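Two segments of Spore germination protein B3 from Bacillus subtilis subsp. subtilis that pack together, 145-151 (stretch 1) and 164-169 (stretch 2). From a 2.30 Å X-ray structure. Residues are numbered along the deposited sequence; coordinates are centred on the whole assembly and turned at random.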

# COMPACT_ATOMS: atom_id res chain seq x y z
N LYS A 145 -5.97 -9.04 -0.06
CA LYS A 145 -5.69 -8.79 1.35
C LYS A 145 -4.59 -9.76 1.82
O LYS A 145 -4.32 -10.75 1.14
CB LYS A 145 -6.99 -8.92 2.16
CG LYS A 145 -7.65 -10.29 2.17
CD LYS A 145 -8.91 -10.27 3.04
CE LYS A 145 -9.75 -11.52 2.86
NZ LYS A 145 -10.36 -11.60 1.50
N ILE A 146 -3.96 -9.50 2.97
CA ILE A 146 -4.30 -8.41 3.90
C ILE A 146 -3.25 -7.29 3.94
O ILE A 146 -2.18 -7.45 4.51
CB ILE A 146 -4.53 -8.97 5.34
CG1 ILE A 146 -5.76 -9.89 5.37
CG2 ILE A 146 -4.68 -7.84 6.36
CD1 ILE A 146 -6.05 -10.51 6.73
N MET A 147 -3.59 -6.16 3.32
CA MET A 147 -2.77 -4.94 3.37
C MET A 147 -3.61 -3.66 3.22
O MET A 147 -3.52 -2.97 2.20
CB MET A 147 -1.66 -4.97 2.32
CG MET A 147 -0.32 -5.49 2.78
SD MET A 147 0.22 -4.66 4.28
CE MET A 147 -0.31 -2.97 3.95
N ILE A 148 -4.46 -3.33 4.20
CA ILE A 148 -4.79 -4.16 5.35
C ILE A 148 -6.18 -4.82 5.22
O ILE A 148 -6.49 -5.72 6.01
CB ILE A 148 -4.68 -3.34 6.69
CG1 ILE A 148 -5.01 -4.20 7.92
CG2 ILE A 148 -5.58 -2.10 6.65
CD1 ILE A 148 -4.47 -3.65 9.24
N PRO A 149 -7.01 -4.42 4.23
CA PRO A 149 -6.93 -3.47 3.12
C PRO A 149 -6.98 -2.00 3.55
O PRO A 149 -7.78 -1.64 4.42
CB PRO A 149 -8.16 -3.81 2.28
CG PRO A 149 -9.13 -4.31 3.26
CD PRO A 149 -8.33 -5.08 4.26
N LEU A 150 -6.13 -1.18 2.95
CA LEU A 150 -6.06 0.23 3.28
C LEU A 150 -7.29 0.96 2.75
O LEU A 150 -7.65 0.83 1.58
CB LEU A 150 -4.80 0.86 2.69
CG LEU A 150 -4.50 2.31 3.09
CD1 LEU A 150 -4.32 2.42 4.60
CD2 LEU A 150 -3.28 2.83 2.36
N ARG A 151 -7.94 1.70 3.63
CA ARG A 151 -9.10 2.49 3.25
C ARG A 151 -8.71 3.96 3.23
O ARG A 151 -7.79 4.39 3.93
CB ARG A 151 -10.26 2.21 4.20
CG ARG A 151 -10.74 0.77 4.07
CD ARG A 151 -11.75 0.37 5.12
NE ARG A 151 -11.95 -1.08 5.12
CZ ARG A 151 -12.87 -1.74 4.41
NH1 ARG A 151 -13.71 -1.10 3.60
NH2 ARG A 151 -12.95 -3.06 4.52
N SER A 164 4.86 7.18 7.15
CA SER A 164 5.11 6.27 6.05
C SER A 164 4.20 5.08 6.30
O SER A 164 3.87 4.78 7.44
CB SER A 164 6.57 5.82 6.00
OG SER A 164 7.43 6.88 5.62
N TYR A 165 3.78 4.41 5.24
CA TYR A 165 2.86 3.28 5.38
C TYR A 165 2.87 2.38 4.16
O TYR A 165 3.44 2.71 3.12
CB TYR A 165 1.43 3.79 5.64
CG TYR A 165 0.89 4.70 4.56
CD1 TYR A 165 1.16 6.06 4.58
CD2 TYR A 165 0.11 4.20 3.52
CE1 TYR A 165 0.67 6.90 3.60
CE2 TYR A 165 -0.38 5.04 2.53
CZ TYR A 165 -0.10 6.39 2.57
OH TYR A 165 -0.58 7.22 1.59
N LEU A 166 2.23 1.22 4.31
CA LEU A 166 2.13 0.26 3.24
C LEU A 166 0.74 0.29 2.62
O LEU A 166 -0.24 0.62 3.27
CB LEU A 166 2.44 -1.15 3.75
CG LEU A 166 3.83 -1.41 4.35
CD1 LEU A 166 3.92 -2.83 4.90
CD2 LEU A 166 4.94 -1.15 3.34
N ILE A 167 0.68 -0.06 1.34
CA ILE A 167 -0.55 -0.16 0.59
C ILE A 167 -0.50 -1.47 -0.19
O ILE A 167 0.50 -1.76 -0.84
CB ILE A 167 -0.68 1.04 -0.36
CG1 ILE A 167 -1.92 0.91 -1.24
CG2 ILE A 167 0.56 1.16 -1.22
CD1 ILE A 167 -2.18 2.15 -2.09
N GLN A 168 -1.56 -2.28 -0.11
CA GLN A 168 -1.63 -3.55 -0.84
C GLN A 168 -1.36 -3.34 -2.32
O GLN A 168 -1.93 -2.45 -2.93
CB GLN A 168 -3.02 -4.19 -0.70
CG GLN A 168 -3.18 -5.49 -1.48
CD GLN A 168 -2.31 -6.60 -0.95
OE1 GLN A 168 -2.42 -6.97 0.22
NE2 GLN A 168 -1.44 -7.16 -1.80
N ALA A 169 -0.49 -4.17 -2.89
CA ALA A 169 -0.18 -4.09 -4.32
C ALA A 169 -0.89 -5.19 -5.09
O ALA A 169 -1.14 -6.27 -4.55
CB ALA A 169 1.32 -4.16 -4.54
O HOH W 1 -4.24 -1.29 0.27

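Met 147, Gln 168 and Leu 150 cover most of the surface between these two stretches, which bury 354 Å² in all. Stretch 1 has no regular helix or strand. Residues 165-169 belong to a strand that continues beyond the stretch. The backbones come nearest at Met 147 and Gln 168, whose CA atoms are 4.6 Å apart.

The single direct hydrogen bond across the contact joins these two residues. Gln 168 N donates to Met 147 O at 3.1 Å, with a bent N-H...O angle of 135°. Water 1 sits at the same place. The water oxygen donates to Met 147 O at 2.7 Å and accepts from Gln 168 N at 2.9 Å. The water oxygen also accepts from Leu 150 N at 3.3 Å, so it links three backbone groups across the two stretches. Leu 150 N makes a weak hydrogen bond to Met 147 O as well, at 3.3 Å, which ties the turn of stretch 1 to the same carbonyl. The N-H groups of Gln 168 and Leu 150 are thus each shared between Met 147 O and the water.

Met 147 points toward stretch 2 and gives the largest covered area, 96 Å². Its chi1 of -94° lies between wells; chi2 and chi3 are both m. The side chain folds back so that Met 147 CE reaches Leu 166 CB at 3.3 Å, a close apolar contact. A long, unbranched, flexible side chain suits this path along the strand. Leu 166 points sideways, and its CB meets the methyl group.

Gln 168 has 83 Å² covered. With chi1 t and chi2 p, its amide end lies beside the backbone of stretch 1. Gln 168 OE1 is 3.0 Å from Met 147 CB and 3.8 Å from Ile 146 C. It makes no hydrogen bond to Met 147 N, because the angle is poor. The other end of the amide is well placed: Gln 168 NE2 donates to Ala 169 O at 2.9 Å and 175°. This bond within stretch 2 anchors the polar end of a buried side chain.

Leu 150 is buried and points toward the strand, with 68 Å² covered. Its chi1 is t and chi2 is p. Leu 150 CD2 packs obliquely against the Tyr 165 ring, 3.7 Å from Tyr 165 CE2. Leu 150 CD2 also lies 4.2 Å from Ile 167 CB. Ile 167 points away overall, but its CB still meets the leucine. A branched apolar side chain fits this buried site, where its partners are also largely apolar.

Ile 148 points away from the strand and is exposed. It makes no contact with stretch 2.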